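Local structure of putative O-Methyltransferase (3DR5) at residues 132-136 against 159-163; 84-90 against 111-117. The protein probably acts as an O-methyltransferase that transfers a methyl group from S-adenosyl-L-methionine to an oxygen of a substrate not yet identified. All blocks are in the same frame, centred on the assembly; numbering follows the deposited sequence.

Interaction 1. Residues 132-136 against 159-163; sequences LVFGQ and LVLAD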
loop_
_atom_site.group_PDB
_atom_site.type_symbol
_atom_site.label_atom_id
_atom_site.label_comp_id
_atom_site.label_asym_id
_atom_site.label_seq_id
_atom_site.Cartn_x
_atom_site.Cartn_y
_atom_site.Cartn_z
ATOM N N LEU A 132 -0.371 -12.766 -2.551
ATOM C CA LEU A 132 0.713 -11.791 -2.500
ATOM C C LEU A 132 2.048 -12.399 -2.906
ATOM O O LEU A 132 2.426 -13.476 -2.441
ATOM C CB LEU A 132 0.821 -11.207 -1.079
ATOM C CG LEU A 132 1.991 -10.269 -0.730
ATOM C CD1 LEU A 132 1.825 -8.943 -1.467
ATOM C CD2 LEU A 132 2.050 -10.030 0.779
ATOM N N VAL A 133 2.760 -11.705 -3.785
ATOM C CA VAL A 133 4.062 -12.159 -4.225
ATOM C C VAL A 133 5.033 -10.980 -4.185
ATOM O O VAL A 133 4.799 -9.933 -4.793
ATOM C CB VAL A 133 4.004 -12.753 -5.659
ATOM C CG1 VAL A 133 5.402 -13.194 -6.107
ATOM C CG2 VAL A 133 3.039 -13.938 -5.688
ATOM N N PHE A 134 6.114 -11.150 -3.438
ATOM C CA PHE A 134 7.148 -10.136 -3.329
ATOM C C PHE A 134 8.359 -10.659 -4.090
ATOM O O PHE A 134 8.803 -11.800 -3.889
ATOM C CB PHE A 134 7.557 -9.890 -1.870
ATOM C CG PHE A 134 8.765 -9.005 -1.735
ATOM C CD1 PHE A 134 8.639 -7.620 -1.747
ATOM C CD2 PHE A 134 10.038 -9.566 -1.632
ATOM C CE1 PHE A 134 9.774 -6.799 -1.674
ATOM C CE2 PHE A 134 11.178 -8.759 -1.561
ATOM C CZ PHE A 134 11.046 -7.371 -1.575
ATOM N N GLY A 135 8.884 -9.821 -4.975
ATOM C CA GLY A 135 10.047 -10.212 -5.742
ATOM C C GLY A 135 11.216 -9.243 -5.633
ATOM O O GLY A 135 11.054 -8.028 -5.774
ATOM N N GLN A 136 12.388 -9.780 -5.319
ATOM C CA GLN A 136 13.600 -8.980 -5.254
ATOM C C GLN A 136 14.531 -9.663 -6.262
ATOM O O GLN A 136 15.242 -10.621 -5.941
ATOM C CB GLN A 136 14.242 -9.000 -3.857
ATOM C CG GLN A 136 15.539 -8.205 -3.809
ATOM C CD GLN A 136 15.335 -6.745 -3.454
ATOM O OE1 GLN A 136 15.633 -5.850 -4.246
ATOM N NE2 GLN A 136 14.828 -6.496 -2.255
ATOM N N LEU A 159 1.414 -8.214 -6.787
ATOM C CA LEU A 159 2.788 -8.566 -7.088
ATOM C C LEU A 159 3.570 -7.294 -6.707
ATOM O O LEU A 159 3.284 -6.198 -7.209
ATOM C CB LEU A 159 2.975 -8.852 -8.589
ATOM C CG LEU A 159 4.419 -9.013 -9.082
ATOM C CD1 LEU A 159 5.091 -10.205 -8.400
ATOM C CD2 LEU A 159 4.388 -9.210 -10.593
ATOM N N VAL A 160 4.540 -7.436 -5.808
ATOM C CA VAL A 160 5.362 -6.313 -5.357
ATOM C C VAL A 160 6.801 -6.469 -5.848
ATOM O O VAL A 160 7.496 -7.421 -5.477
ATOM C CB VAL A 160 5.344 -6.203 -3.818
ATOM C CG1 VAL A 160 6.146 -4.994 -3.376
ATOM C CG2 VAL A 160 3.901 -6.079 -3.330
ATOM N N LEU A 161 7.244 -5.528 -6.685
ATOM C CA LEU A 161 8.591 -5.567 -7.264
ATOM C C LEU A 161 9.509 -4.488 -6.700
ATOM O O LEU A 161 9.387 -3.309 -7.034
ATOM C CB LEU A 161 8.501 -5.432 -8.790
ATOM C CG LEU A 161 7.553 -6.440 -9.466
ATOM C CD1 LEU A 161 7.367 -6.085 -10.945
ATOM C CD2 LEU A 161 8.105 -7.852 -9.311
ATOM N N ALA A 162 10.437 -4.907 -5.847
ATOM C CA ALA A 162 11.387 -3.989 -5.221
ATOM C C ALA A 162 12.395 -3.373 -6.191
ATOM O O ALA A 162 12.824 -4.025 -7.147
ATOM C CB ALA A 162 12.137 -4.704 -4.106
ATOM N N ASP A 163 12.762 -2.117 -5.924
ATOM C CA ASP A 163 13.748 -1.367 -6.708
ATOM C C ASP A 163 13.587 -1.461 -8.224
ATOM O O ASP A 163 14.559 -1.310 -8.958
ATOM C CB ASP A 163 15.157 -1.834 -6.349
ATOM C CG ASP A 163 15.401 -1.863 -4.856
ATOM O OD1 ASP A 163 14.928 -0.939 -4.166
ATOM O OD2 ASP A 163 16.075 -2.799 -4.367
HETATM O O HOH W 1 12.577 -6.941 -7.854
#

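Interaction 2. Residues 84-90 against 111-117; sequences LTCIDPE and VRFLLSR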
loop_
_atom_site.group_PDB
_atom_site.type_symbol
_atom_site.label_atom_id
_atom_site.label_comp_id
_atom_site.label_asym_id
_atom_site.label_seq_id
_atom_site.Cartn_x
_atom_site.Cartn_y
_atom_site.Cartn_z
ATOM N N LEU A 84 3.840 -18.951 4.071
ATOM C CA LEU A 84 4.749 -18.059 3.368
ATOM C C LEU A 84 5.694 -19.005 2.637
ATOM O O LEU A 84 6.299 -19.897 3.240
ATOM C CB LEU A 84 5.562 -17.171 4.328
ATOM C CG LEU A 84 6.755 -16.435 3.687
ATOM C CD1 LEU A 84 6.272 -15.376 2.692
ATOM C CD2 LEU A 84 7.578 -15.787 4.790
ATOM N N THR A 85 5.802 -18.830 1.328
ATOM C CA THR A 85 6.687 -19.655 0.517
ATOM C C THR A 85 7.874 -18.784 0.116
ATOM O O THR A 85 7.714 -17.779 -0.578
ATOM C CB THR A 85 5.961 -20.177 -0.739
ATOM O OG1 THR A 85 4.907 -21.062 -0.340
ATOM C CG2 THR A 85 6.923 -20.906 -1.659
ATOM N N CYS A 86 9.062 -19.174 0.569
ATOM C CA CYS A 86 10.288 -18.447 0.265
ATOM C C CYS A 86 11.044 -19.183 -0.828
ATOM O O CYS A 86 11.110 -20.410 -0.836
ATOM C CB CYS A 86 11.170 -18.339 1.506
ATOM S SG CYS A 86 10.357 -17.582 2.929
ATOM N N ILE A 87 11.623 -18.424 -1.749
ATOM C CA ILE A 87 12.353 -19.016 -2.862
ATOM C C ILE A 87 13.721 -18.395 -3.126
ATOM O O ILE A 87 13.817 -17.200 -3.441
ATOM C CB ILE A 87 11.557 -18.896 -4.182
ATOM C CG1 ILE A 87 10.098 -19.304 -3.964
ATOM C CG2 ILE A 87 12.219 -19.745 -5.269
ATOM C CD1 ILE A 87 9.265 -19.312 -5.230
ATOM N N ASP A 88 14.768 -19.202 -2.976
ATOM C CA ASP A 88 16.130 -18.776 -3.270
ATOM C C ASP A 88 16.987 -20.038 -3.464
ATOM O O ASP A 88 16.790 -21.040 -2.783
ATOM C CB ASP A 88 16.721 -17.898 -2.153
ATOM C CG ASP A 88 18.052 -17.262 -2.564
ATOM O OD1 ASP A 88 18.035 -16.297 -3.355
ATOM O OD2 ASP A 88 19.111 -17.744 -2.115
ATOM N N PRO A 89 17.934 -20.004 -4.415
ATOM C CA PRO A 89 18.821 -21.142 -4.708
ATOM C C PRO A 89 19.991 -21.378 -3.756
ATOM O O PRO A 89 20.606 -22.446 -3.776
ATOM C CB PRO A 89 19.313 -20.841 -6.123
ATOM C CG PRO A 89 19.377 -19.347 -6.152
ATOM C CD PRO A 89 18.135 -18.906 -5.383
ATOM N N GLU A 90 20.296 -20.387 -2.925
ATOM C CA GLU A 90 21.414 -20.475 -2.004
ATOM C C GLU A 90 21.015 -21.147 -0.700
ATOM O O GLU A 90 20.051 -20.740 -0.059
ATOM C CB GLU A 90 21.964 -19.060 -1.783
ATOM C CG GLU A 90 23.297 -18.774 -2.489
ATOM C CD GLU A 90 23.449 -19.444 -3.849
ATOM O OE1 GLU A 90 23.088 -18.831 -4.875
ATOM O OE2 GLU A 90 23.924 -20.597 -3.885
ATOM N N VAL A 111 5.736 -21.662 7.276
ATOM C CA VAL A 111 6.699 -21.342 6.230
ATOM C C VAL A 111 7.116 -22.545 5.387
ATOM O O VAL A 111 7.090 -23.685 5.846
ATOM C CB VAL A 111 7.970 -20.702 6.830
ATOM C CG1 VAL A 111 9.039 -20.554 5.759
ATOM C CG2 VAL A 111 7.642 -19.331 7.427
ATOM N N ARG A 112 7.512 -22.266 4.152
ATOM C CA ARG A 112 7.948 -23.288 3.227
ATOM C C ARG A 112 9.100 -22.696 2.414
ATOM O O ARG A 112 8.949 -21.634 1.798
ATOM C CB ARG A 112 6.766 -23.654 2.321
ATOM C CG ARG A 112 7.095 -24.504 1.126
ATOM C CD ARG A 112 6.218 -24.078 -0.042
ATOM N NE ARG A 112 5.543 -25.207 -0.671
ATOM C CZ ARG A 112 4.655 -25.093 -1.654
ATOM N NH1 ARG A 112 4.327 -23.896 -2.134
ATOM N NH2 ARG A 112 4.100 -26.182 -2.159
ATOM N N PHE A 113 10.248 -23.368 2.405
ATOM C CA PHE A 113 11.377 -22.855 1.642
ATOM C C PHE A 113 11.685 -23.731 0.430
ATOM O O PHE A 113 11.865 -24.945 0.546
ATOM C CB PHE A 113 12.629 -22.732 2.519
ATOM C CG PHE A 113 13.610 -21.688 2.029
ATOM C CD1 PHE A 113 13.739 -20.467 2.691
ATOM C CD2 PHE A 113 14.362 -21.906 0.879
ATOM C CE1 PHE A 113 14.599 -19.473 2.207
ATOM C CE2 PHE A 113 15.225 -20.927 0.388
ATOM C CZ PHE A 113 15.345 -19.705 1.052
ATOM N N LEU A 114 11.733 -23.114 -0.742
ATOM C CA LEU A 114 12.045 -23.850 -1.961
ATOM C C LEU A 114 13.448 -23.438 -2.436
ATOM O O LEU A 114 13.645 -22.337 -2.966
ATOM C CB LEU A 114 11.006 -23.560 -3.062
ATOM C CG LEU A 114 9.523 -23.687 -2.679
ATOM C CD1 LEU A 114 8.643 -23.374 -3.882
ATOM C CD2 LEU A 114 9.243 -25.095 -2.173
ATOM N N LEU A 115 14.415 -24.332 -2.225
ATOM C CA LEU A 115 15.807 -24.118 -2.626
ATOM C C LEU A 115 15.877 -24.230 -4.150
ATOM O O LEU A 115 16.260 -25.273 -4.693
ATOM C CB LEU A 115 16.712 -25.197 -2.025
ATOM C CG LEU A 115 17.840 -24.873 -1.043
ATOM C CD1 LEU A 115 18.925 -25.946 -1.219
ATOM C CD2 LEU A 115 18.433 -23.483 -1.300
ATOM N N SER A 116 15.534 -23.152 -4.845
ATOM C CA SER A 116 15.519 -23.164 -6.305
ATOM C C SER A 116 15.702 -21.770 -6.881
ATOM O O SER A 116 15.658 -20.770 -6.151
ATOM C CB SER A 116 14.180 -23.680 -6.817
ATOM O OG SER A 116 13.368 -24.218 -5.780
ATOM N N ARG A 117 15.900 -21.712 -8.191
ATOM C CA ARG A 117 16.004 -20.442 -8.865
ATOM C C ARG A 117 14.513 -20.134 -9.063
ATOM O O ARG A 117 13.722 -20.995 -9.482
ATOM C CB ARG A 117 16.730 -20.598 -10.207
ATOM C CG ARG A 117 18.079 -21.258 -10.031
ATOM C CD ARG A 117 18.684 -21.653 -11.355
ATOM N NE ARG A 117 18.905 -20.493 -12.215
ATOM C CZ ARG A 117 19.596 -20.525 -13.352
ATOM N NH1 ARG A 117 20.140 -21.661 -13.770
ATOM N NH2 ARG A 117 19.746 -19.419 -14.068
#

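Interaction 1. Residues 132-136 against 159-163
The F134 ring packs obliquely on V160 and reaches on to A162, its CD1 4.0 Å from V160 CG1 and its CZ 3.8 Å from A162 CB. L132 joins it on that face, with L132 CD1 4.0 Å from V160 CG2, so V160 is held between two larger side chains of the neighbouring strand. The other face carries V133, L159 and L161; V133 CG1 packs 3.8 Å from L159 CD1, while G135, lacking a side chain, stands level with L161.

Beneath this packing is a textbook parallel ladder, in which the axes of 132-135 and 159-161 approach to 4.7 Å at 14°. V160 faces 132-136 with both of its polar backbone atoms: its N donates to V133 O (2.7 Å), its O accepts from G135 N (2.8 Å), and both bonds are nearly straight. Two residues on, A162 N donates to G135 O at a longer 3.2 Å. The chains drift apart along the way, from 4.7 Å between the CA atoms of F134 and V160 to 5.5 Å between those of Q136 and A162, and a water takes up the widening gap by donating to G135 O (2.8 Å) and A162 O (3.0 Å). At D163 the chain turns, with a positive phi of 46°, and D163 OD1 accepts from the backbone of A205.

The pair belongs to the middle of the sheet. Strand 59-63 hydrogen-bonds to the far edge of 132-136, helix 39-51 packs on L132, F134 and V160, and helix 142-152 closes over L159 and L161 on the opposite face.

Interaction 2. Residues 84-90 against 111-117
Backbone polar groups are paired at every second residue along these two parallel strands. R112 N donates to L84 O, C86 N to R112 O and L114 N to C86 O, each at 2.8 Å. Toward the C-terminal end the ladder loosens: D88 N bonds L114 O weakly (3.3 Å), and S116 N is shared between two weak acceptors, D88 O (3.2 Å) and, across the inverse gamma turn centred on L115, L114 O (2.8 Å). P89 N, 3.0 Å from S116 O, has no hydrogen to give. R112 NH1 bonds T85 OG1 (3.4 Å) and Y130, both weakly. D88 OD2 is better served, accepting from E90 N (3.0 Å) in an Asx turn and bonding H93 in the helix that follows. C86 CB lies 3.5 Å from F113 CD1, with the sulfur obliquely 5.3 Å from the ring centroid. Strand 83-87, helix 91-103 and strand 111-114 form a beta-alpha-beta unit; in Rossmann-like methyltransferases an acidic residue at the C-terminal end of the strand equivalent to 83-87 commonly holds the cofactor ribose, and D88's position is consistent with that role.

Overall arrangement
Interactions 1 and 2 illustrate how one Rossmann-like sheet is assembled from parallel pairs. Strand order places 111-114 at one edge and 83-87 next to it, then 59-63, then the strands of interaction 1, so strand 59-63 bridges the two contacts by hydrogen-bonding to both 84-90 and 132-136. Their centres are 15 Å apart and their nearest atoms about 7 Å, with no direct touch. The centre of interaction 1 lies about 3 Å from the centre of the chain and the contact is buried; that of interaction 2 lies about 13 Å out, and the contact is partly exposed. In methyltransferases of this fold the cofactor site lies at the C-terminal ends of the parallel strands, so both pairs probably point their loops towards it.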